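Local coordinates for protein carboxylic ester hydrolase (Aspergillus niger, PDB 7K4O) that probably hydrolyses the ester bonds of tannins, acting as a secreted serine esterase of the tannase and feruloyl esterase family, at residues A53-S65 and D72-T84. Sequence-based numbering, arbitrary orientation.
Sequences ATINYCNVTFAYS and DQVLLEIWLPAPT. With NAG (2-acetamido-2-deoxy-beta-D-glucopyranose), chain C.
Tyr57 and Trp79 lie ring against ring at one end of a twisted antiparallel strand pair, and this offset stack illustrates how aromatic side chains on neighbouring strands can pack face to face across a hairpin. The ring planes are only 11° apart, and the tyrosine centroid is 4.0 Å from that of the six-membered indole ring. Followed outward, Tyr57 begins with CB beside the carbonyl oxygen of Leu80. In Tyr57 a chi1 of 59° sets CG between the backbone N and the carbonyl carbon, turning the ring onto the indole: CD2 lies over CG of Trp79, CE2 comes within 3.2 Å of Trp79 CD2, CZ rests on CE3 and CZ3, and the hydroxyl oxygen ends above CH2 and CZ2. Pro108 and Val111 of helix 108-111 also pack against Trp79. Trp79 NE1 donates a hydrogen bond to Glu77 OE1 at 3.0 Å, using the anti lone pair of the carboxylate and thereby restraining the indole's rotation. Beside them, Asn59 carries the N-linked sugar through ND2, and the methyl CG2 of Thr61 packs 3.8 Å from NAG C5.

The other face of the pair is largely apolar. Val60 CG2 meets Leu80 CD1, while Phe62 turns one face to Leu76 CB and its CZ touches CD1 of Leu76. Farther along, Val74 CB sits 3.6 Å from the Tyr64 ring centroid in a CH-pi contact, as Leu76 CG approaches the ring's edge; the Tyr64 hydroxyl is hydrogen-bonded to Glu157. Between the faces, paired backbone hydrogen bonds join Cys58 to Leu80, Val60 to Ile78, Phe62 to Leu76 and Tyr64 to Val74, and Cys58 is tied to Cys10 by a disulfide. The whole is a beta hairpin with alternating faces, forming part of the antiparallel edge of the mixed central sheet of an alpha/beta-hydrolase fold.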
ATOM      1  N   ALA A  53     -22.798  -2.206  -0.799  1.00 27.47           N
ATOM      2  CA  ALA A  53     -23.615  -3.431  -0.827  1.00 28.55           C
ATOM      3  C   ALA A  53     -24.261  -3.663   0.525  1.00 27.06           C
ATOM      4  O   ALA A  53     -23.843  -3.107   1.517  1.00 27.63           O
ATOM      5  CB  ALA A  53     -22.792  -4.642  -1.218  1.00 31.06           C
ATOM      6  N   THR A  54     -25.177  -4.605   0.537  1.00 26.87           N
ATOM      7  CA  THR A  54     -25.736  -5.188   1.762  1.00 25.84           C
ATOM      8  C   THR A  54     -25.427  -6.675   1.765  1.00 28.03           C
ATOM      9  O   THR A  54     -25.730  -7.356   0.755  1.00 27.76           O
ATOM     10  CB  THR A  54     -27.252  -4.930   1.876  1.00 31.37           C
ATOM     11  OG1 THR A  54     -27.446  -3.520   1.816  1.00 32.61           O
ATOM     12  CG2 THR A  54     -27.809  -5.410   3.180  1.00 32.53           C
ATOM     13  N   ILE A  55     -24.783  -7.167   2.821  1.00 26.01           N
ATOM     14  CA  ILE A  55     -24.261  -8.571   2.821  1.00 25.74           C
ATOM     15  C   ILE A  55     -24.786  -9.362   3.998  1.00 25.10           C
ATOM     16  O   ILE A  55     -25.115  -8.799   5.060  1.00 26.53           O
ATOM     17  CB  ILE A  55     -22.716  -8.609   2.760  1.00 24.62           C
ATOM     18  CG1 ILE A  55     -22.098  -7.878   3.932  1.00 24.30           C
ATOM     19  CG2 ILE A  55     -22.266  -8.014   1.451  1.00 27.95           C
ATOM     20  CD1 ILE A  55     -20.578  -7.976   3.981  1.00 30.51           C
ATOM     21  N   ASN A  56     -24.832 -10.684   3.817  1.00 24.23           N
ATOM     22  CA  ASN A  56     -25.119 -11.663   4.873  1.00 23.89           C
ATOM     23  C   ASN A  56     -23.913 -12.606   4.943  1.00 25.07           C
ATOM     24  O   ASN A  56     -23.408 -12.981   3.851  1.00 24.61           O
ATOM     25  CB  ASN A  56     -26.347 -12.523   4.537  1.00 25.90           C
ATOM     26  CG  ASN A  56     -27.544 -11.653   4.209  1.00 28.40           C
ATOM     27  OD1 ASN A  56     -27.938 -10.817   4.991  1.00 28.20           O
ATOM     28  ND2 ASN A  56     -28.122 -11.838   3.042  1.00 33.85           N
ATOM     29  N   TYR A  57     -23.517 -13.017   6.133  1.00 23.02           N
ATOM     30  CA  TYR A  57     -22.376 -13.957   6.275  1.00 25.41           C
ATOM     31  C   TYR A  57     -22.352 -14.601   7.626  1.00 24.37           C
ATOM     32  O   TYR A  57     -23.043 -14.183   8.574  1.00 23.81           O
ATOM     33  CB  TYR A  57     -21.067 -13.206   5.956  1.00 23.77           C
ATOM     34  CG  TYR A  57     -20.779 -12.011   6.825  1.00 22.12           C
ATOM     35  CD1 TYR A  57     -21.267 -10.766   6.485  1.00 22.99           C
ATOM     36  CD2 TYR A  57     -20.048 -12.146   8.000  1.00 23.13           C
ATOM     37  CE1 TYR A  57     -21.028  -9.650   7.284  1.00 24.55           C
ATOM     38  CE2 TYR A  57     -19.799 -11.038   8.799  1.00 23.69           C
ATOM     39  CZ  TYR A  57     -20.305  -9.810   8.452  1.00 24.64           C
ATOM     40  OH  TYR A  57     -20.048  -8.744   9.281  1.00 27.52           O
ATOM     41  N   CYS A  58     -21.517 -15.612   7.724  1.00 21.25           N
ATOM     42  CA  CYS A  58     -21.130 -16.288   8.948  1.00 20.29           C
ATOM     43  C   CYS A  58     -19.793 -15.738   9.388  1.00 23.06           C
ATOM     44  O   CYS A  58     -18.793 -15.973   8.666  1.00 23.19           O
ATOM     45  CB  CYS A  58     -21.040 -17.777   8.750  1.00 22.80           C
ATOM     46  SG  CYS A  58     -20.729 -18.647  10.290  1.00 27.62           S
ATOM     47  N   ASN A  59     -19.770 -15.071  10.528  1.00 21.87           N
ATOM     48  CA  ASN A  59     -18.496 -14.586  11.112  1.00 24.16           C
ATOM     49  C   ASN A  59     -17.894 -15.715  11.927  1.00 22.57           C
ATOM     50  O   ASN A  59     -18.426 -16.056  13.021  1.00 22.33           O
ATOM     51  CB  ASN A  59     -18.761 -13.333  11.932  1.00 22.31           C
ATOM     52  CG  ASN A  59     -17.613 -12.908  12.826  1.00 26.21           C
ATOM     53  OD1 ASN A  59     -16.466 -13.197  12.506  1.00 23.95           O
ATOM     54  ND2 ASN A  59     -17.934 -12.310  13.994  1.00 23.58           N
ATOM     55  N   VAL A  60     -16.726 -16.222  11.515  1.00 22.21           N
ATOM     56  CA  VAL A  60     -16.026 -17.356  12.161  1.00 21.65           C
ATOM     57  C   VAL A  60     -14.726 -16.827  12.786  1.00 20.92           C
ATOM     58  O   VAL A  60     -13.982 -16.114  12.102  1.00 21.38           O
ATOM     59  CB  VAL A  60     -15.670 -18.459  11.151  1.00 22.53           C
ATOM     60  CG1 VAL A  60     -14.888 -19.574  11.804  1.00 23.70           C
ATOM     61  CG2 VAL A  60     -16.950 -19.000  10.506  1.00 25.61           C
ATOM     62  N   THR A  61     -14.456 -17.207  14.014  1.00 21.74           N
ATOM     63  CA  THR A  61     -13.071 -17.059  14.545  1.00 23.67           C
ATOM     64  C   THR A  61     -12.601 -18.367  15.130  1.00 22.69           C
ATOM     65  O   THR A  61     -13.386 -19.200  15.588  1.00 23.49           O
ATOM     66  CB  THR A  61     -12.847 -15.918  15.553  1.00 24.79           C
ATOM     67  OG1 THR A  61     -13.324 -16.321  16.845  1.00 27.29           O
ATOM     68  CG2 THR A  61     -13.417 -14.609  15.091  1.00 22.97           C
ATOM     69  N   PHE A  62     -11.288 -18.552  15.174  1.00 20.40           N
ATOM     70  CA  PHE A  62     -10.657 -19.655  15.893  1.00 20.24           C
ATOM     71  C   PHE A  62      -9.158 -19.366  16.041  1.00 21.76           C
ATOM     72  O   PHE A  62      -8.652 -18.418  15.434  1.00 22.05           O
ATOM     73  CB  PHE A  62     -10.869 -21.002  15.216  1.00 21.63           C
ATOM     74  CG  PHE A  62     -10.381 -21.078  13.797  1.00 20.92           C
ATOM     75  CD1 PHE A  62     -11.218 -20.698  12.764  1.00 21.85           C
ATOM     76  CD2 PHE A  62      -9.100 -21.485  13.496  1.00 23.18           C
ATOM     77  CE1 PHE A  62     -10.775 -20.734  11.450  1.00 24.00           C
ATOM     78  CE2 PHE A  62      -8.665 -21.581  12.175  1.00 24.38           C
ATOM     79  CZ  PHE A  62      -9.488 -21.157  11.161  1.00 24.53           C
ATOM     80  N   ALA A  63      -8.538 -20.144  16.915  1.00 21.20           N
ATOM     81  CA  ALA A  63      -7.130 -19.969  17.303  1.00 23.33           C
ATOM     82  C   ALA A  63      -6.316 -21.156  16.826  1.00 21.25           C
ATOM     83  O   ALA A  63      -6.791 -22.302  16.739  1.00 23.35           O
ATOM     84  CB  ALA A  63      -7.021 -19.824  18.813  1.00 23.97           C
ATOM     85  N   TYR A  64      -5.033 -20.901  16.583  1.00 22.01           N
ATOM     86  CA  TYR A  64      -4.036 -21.962  16.389  1.00 21.16           C
ATOM     87  C   TYR A  64      -2.730 -21.540  17.071  1.00 23.20           C
ATOM     88  O   TYR A  64      -2.601 -20.400  17.488  1.00 22.82           O
ATOM     89  CB  TYR A  64      -3.852 -22.313  14.919  1.00 21.85           C
ATOM     90  CG  TYR A  64      -3.180 -21.286  14.049  1.00 20.94           C
ATOM     91  CD1 TYR A  64      -1.801 -21.254  13.908  1.00 20.68           C
ATOM     92  CD2 TYR A  64      -3.907 -20.378  13.320  1.00 20.78           C
ATOM     93  CE1 TYR A  64      -1.186 -20.359  13.046  1.00 20.40           C
ATOM     94  CE2 TYR A  64      -3.315 -19.458  12.473  1.00 20.59           C
ATOM     95  CZ  TYR A  64      -1.947 -19.447  12.317  1.00 19.76           C
ATOM     96  OH  TYR A  64      -1.367 -18.557  11.457  1.00 21.14           O
ATOM     97  N   SER A  65      -1.797 -22.470  17.150  1.00 22.61           N
ATOM     98  CA  SER A  65      -0.489 -22.182  17.766  0.88 22.20           C
ATOM     99  C   SER A  65       0.632 -22.875  17.003  1.00 21.85           C
ATOM    100  O   SER A  65       0.393 -23.881  16.325  1.00 23.17           O
ATOM    101  CB  SER A  65      -0.489 -22.556  19.207  0.88 25.08           C
ATOM    102  OG  SER A  65      -0.731 -23.929  19.396  0.88 23.64           O
ATOM    103  N   ASP A  72       2.417 -19.162  22.505  1.00 25.84           N
ATOM    104  CA  ASP A  72       2.017 -18.710  21.150  1.00 25.33           C
ATOM    105  C   ASP A  72       0.498 -18.903  20.945  1.00 22.97           C
ATOM    106  O   ASP A  72      -0.053 -19.975  21.322  1.00 25.99           O
ATOM    107  CB  ASP A  72       2.793 -19.485  20.105  1.00 25.12           C
ATOM    108  CG  ASP A  72       2.685 -18.897  18.718  1.00 25.74           C
ATOM    109  OD1 ASP A  72       3.124 -17.748  18.522  1.00 27.49           O
ATOM    110  OD2 ASP A  72       2.098 -19.609  17.849  1.00 24.58           O
ATOM    111  N   GLN A  73      -0.138 -17.938  20.292  1.00 23.25           N
ATOM    112  CA  GLN A  73      -1.531 -18.063  19.828  1.00 23.35           C
ATOM    113  C   GLN A  73      -1.766 -17.089  18.669  1.00 22.46           C
ATOM    114  O   GLN A  73      -1.433 -15.883  18.758  1.00 23.20           O
ATOM    115  CB  GLN A  73      -2.520 -17.764  20.953  1.00 27.61           C
ATOM    116  CG  GLN A  73      -3.953 -18.081  20.548  1.00 26.96           C
ATOM    117  CD  GLN A  73      -4.924 -17.978  21.702  1.00 30.37           C
ATOM    118  OE1 GLN A  73      -5.344 -18.994  22.249  1.00 40.37           O
ATOM    119  NE2 GLN A  73      -5.274 -16.767  22.080  1.00 28.02           N
ATOM    120  N   VAL A  74      -2.363 -17.603  17.610  1.00 20.65           N
ATOM    121  CA  VAL A  74      -2.757 -16.824  16.432  1.00 21.14           C
ATOM    122  C   VAL A  74      -4.290 -16.936  16.315  1.00 20.33           C
ATOM    123  O   VAL A  74      -4.830 -18.032  16.491  1.00 22.18           O
ATOM    124  CB  VAL A  74      -2.067 -17.355  15.172  1.00 20.99           C
ATOM    125  CG1 VAL A  74      -2.419 -16.489  13.985  1.00 21.51           C
ATOM    126  CG2 VAL A  74      -0.540 -17.458  15.337  1.00 21.53           C
ATOM    127  N   LEU A  75      -4.951 -15.839  16.061  1.00 20.83           N
ATOM    128  CA  LEU A  75      -6.403 -15.819  15.796  1.00 22.29           C
ATOM    129  C   LEU A  75      -6.607 -15.547  14.292  1.00 21.28           C
ATOM    130  O   LEU A  75      -6.043 -14.623  13.721  1.00 20.27           O
ATOM    131  CB  LEU A  75      -7.091 -14.725  16.605  1.00 22.62           C
ATOM    132  CG  LEU A  75      -6.869 -14.837  18.099  1.00 27.52           C
ATOM    133  CD1 LEU A  75      -7.505 -13.687  18.823  1.00 30.09           C
ATOM    134  CD2 LEU A  75      -7.372 -16.157  18.631  1.00 29.24           C
ATOM    135  N   LEU A  76      -7.555 -16.274  13.715  1.00 21.40           N
ATOM    136  CA  LEU A  76      -8.062 -15.973  12.377  1.00 20.74           C
ATOM    137  C   LEU A  76      -9.534 -15.583  12.478  1.00 19.75           C
ATOM    138  O   LEU A  76     -10.264 -16.104  13.344  1.00 20.43           O
ATOM    139  CB  LEU A  76      -7.913 -17.198  11.470  1.00 20.80           C
ATOM    140  CG  LEU A  76      -6.505 -17.743  11.270  1.00 21.44           C
ATOM    141  CD1 LEU A  76      -6.535 -18.863  10.257  1.00 21.90           C
ATOM    142  CD2 LEU A  76      -5.533 -16.653  10.832  1.00 21.07           C
ATOM    143  N   GLU A  77      -9.932 -14.700  11.600  1.00 20.95           N
ATOM    144  CA  GLU A  77     -11.355 -14.345  11.445  1.00 20.81           C
ATOM    145  C   GLU A  77     -11.678 -14.515   9.965  1.00 22.32           C
ATOM    146  O   GLU A  77     -11.005 -13.918   9.135  1.00 21.11           O
ATOM    147  CB  GLU A  77     -11.676 -12.927  11.926  1.00 20.18           C
ATOM    148  CG  GLU A  77     -13.156 -12.548  11.739  1.00 20.96           C
ATOM    149  CD  GLU A  77     -13.587 -11.335  12.568  1.00 25.82           C
ATOM    150  OE1 GLU A  77     -14.352 -10.500  12.078  1.00 23.99           O
ATOM    151  OE2 GLU A  77     -13.017 -11.180  13.696  1.00 26.86           O
ATOM    152  N   ILE A  78     -12.731 -15.284   9.681  1.00 20.06           N
ATOM    153  CA  ILE A  78     -13.105 -15.611   8.291  1.00 19.59           C
ATOM    154  C   ILE A  78     -14.614 -15.381   8.187  1.00 18.89           C
ATOM    155  O   ILE A  78     -15.343 -15.882   9.038  1.00 21.30           O
ATOM    156  CB  ILE A  78     -12.710 -17.074   7.966  1.00 19.85           C
ATOM    157  CG1 ILE A  78     -11.167 -17.236   7.992  1.00 21.42           C
ATOM    158  CG2 ILE A  78     -13.249 -17.497   6.602  1.00 22.11           C
ATOM    159  CD1 ILE A  78     -10.702 -18.671   7.877  1.00 21.87           C
ATOM    160  N   TRP A  79     -15.008 -14.637   7.189  1.00 20.34           N
ATOM    161  CA  TRP A  79     -16.445 -14.439   6.893  1.00 20.76           C
ATOM    162  C   TRP A  79     -16.823 -15.363   5.741  1.00 21.88           C
ATOM    163  O   TRP A  79     -16.263 -15.209   4.656  1.00 20.64           O
ATOM    164  CB  TRP A  79     -16.729 -13.007   6.577  1.00 20.26           C
ATOM    165  CG  TRP A  79     -16.525 -12.034   7.702  1.00 21.75           C
ATOM    166  CD1 TRP A  79     -16.043 -12.271   8.964  1.00 21.36           C
ATOM    167  CD2 TRP A  79     -16.795 -10.633   7.628  1.00 21.26           C
ATOM    168  NE1 TRP A  79     -15.999 -11.088   9.671  1.00 22.56           N
ATOM    169  CE2 TRP A  79     -16.407 -10.062   8.865  1.00 21.52           C
ATOM    170  CE3 TRP A  79     -17.274  -9.794   6.631  1.00 20.39           C
ATOM    171  CZ2 TRP A  79     -16.557  -8.702   9.123  1.00 25.03           C
ATOM    172  CZ3 TRP A  79     -17.400  -8.440   6.870  1.00 24.98           C
ATOM    173  CH2 TRP A  79     -17.032  -7.898   8.107  1.00 23.95           C
ATOM    174  N   LEU A  80     -17.823 -16.198   5.983  1.00 20.99           N
ATOM    175  CA  LEU A  80     -18.324 -17.194   4.994  1.00 20.73           C
ATOM    176  C   LEU A  80     -19.646 -16.740   4.405  1.00 22.49           C
ATOM    177  O   LEU A  80     -20.618 -16.515   5.131  1.00 21.53           O
ATOM    178  CB  LEU A  80     -18.505 -18.525   5.701  1.00 20.12           C
ATOM    179  CG  LEU A  80     -17.299 -19.177   6.337  1.00 21.04           C
ATOM    180  CD1 LEU A  80     -17.704 -20.430   7.078  1.00 23.00           C
ATOM    181  CD2 LEU A  80     -16.235 -19.519   5.300  1.00 22.92           C
ATOM    182  N   PRO A  81     -19.722 -16.539   3.091  1.00 20.65           N
ATOM    183  CA  PRO A  81     -21.023 -16.306   2.455  1.00 20.98           C
ATOM    184  C   PRO A  81     -22.021 -17.437   2.707  1.00 20.81           C
ATOM    185  O   PRO A  81     -21.691 -18.580   2.972  1.00 22.15           O
ATOM    186  CB  PRO A  81     -20.716 -16.265   0.953  1.00 23.79           C
ATOM    187  CG  PRO A  81     -19.199 -15.965   0.888  1.00 23.34           C
ATOM    188  CD  PRO A  81     -18.586 -16.546   2.133  1.00 21.72           C
ATOM    189  N   ALA A  82     -23.287 -17.089   2.600  1.00 22.77           N
ATOM    190  CA  ALA A  82     -24.357 -18.094   2.565  1.00 23.59           C
ATOM    191  C   ALA A  82     -24.021 -19.067   1.424  1.00 22.90           C
ATOM    192  O   ALA A  82     -23.538 -18.640   0.368  1.00 22.81           O
ATOM    193  CB  ALA A  82     -25.666 -17.403   2.314  1.00 23.46           C
ATOM    194  N   PRO A  83     -24.333 -20.350   1.599  1.00 23.59           N
ATOM    195  CA  PRO A  83     -24.056 -21.326   0.536  1.00 24.33           C
ATOM    196  C   PRO A  83     -24.606 -20.967  -0.836  1.00 26.45           C
ATOM    197  O   PRO A  83     -23.877 -21.142  -1.816  1.00 26.30           O
ATOM    198  CB  PRO A  83     -24.692 -22.596   1.099  1.00 25.73           C
ATOM    199  CG  PRO A  83     -24.577 -22.457   2.585  1.00 27.36           C
ATOM    200  CD  PRO A  83     -24.828 -20.983   2.831  1.00 23.93           C
ATOM    201  N   THR A  84     -25.762 -20.289  -0.902  1.00 28.80           N
ATOM    202  CA  THR A  84     -26.335 -19.944  -2.223  0.67 29.11           C
ATOM    203  C   THR A  84     -25.582 -18.766  -2.827  1.00 30.23           C
ATOM    204  O   THR A  84     -25.715 -18.566  -4.009  1.00 28.65           O
ATOM    205  CB  THR A  84     -27.858 -19.737  -2.154  0.67 32.23           C
ATOM    206  OG1 THR A  84     -28.166 -18.728  -1.188  0.67 35.59           O
ATOM    207  CG2 THR A  84     -28.551 -21.040  -1.838  0.67 32.16           C
TER
HETATM  208  C1  NAG C   1     -16.902 -11.819  14.894  0.80 19.75           C
HETATM  209  C2  NAG C   1     -17.297 -10.431  15.381  0.87 22.82           C
HETATM  210  C3  NAG C   1     -16.256 -10.000  16.419  0.90 24.71           C
HETATM  211  C4  NAG C   1     -16.137 -10.997  17.478  0.99 26.23           C
HETATM  212  C5  NAG C   1     -15.849 -12.386  16.905  0.89 22.97           C
HETATM  213  C6  NAG C   1     -15.784 -13.496  17.898  1.00 25.53           C
HETATM  214  C7  NAG C   1     -18.559  -9.146  13.729  0.72 26.99           C
HETATM  215  C8  NAG C   1     -18.468  -8.128  12.713  0.97 37.06           C
HETATM  216  N2  NAG C   1     -17.359  -9.474  14.324  0.88 26.04           N
HETATM  217  O3  NAG C   1     -16.638  -8.726  16.904  0.84 27.69           O
HETATM  218  O4  NAG C   1     -14.983 -10.657  18.244  0.86 24.40           O
HETATM  219  O5  NAG C   1     -16.855 -12.716  15.948  0.89 23.27           O
HETATM  220  O6  NAG C   1     -16.902 -13.566  18.791  0.85 25.73           O
HETATM  221  O7  NAG C   1     -19.596  -9.715  14.025  0.81 30.99           O
HETATM  222  O   HOH W   1     -23.731 -14.310   1.649  1.00 25.24           O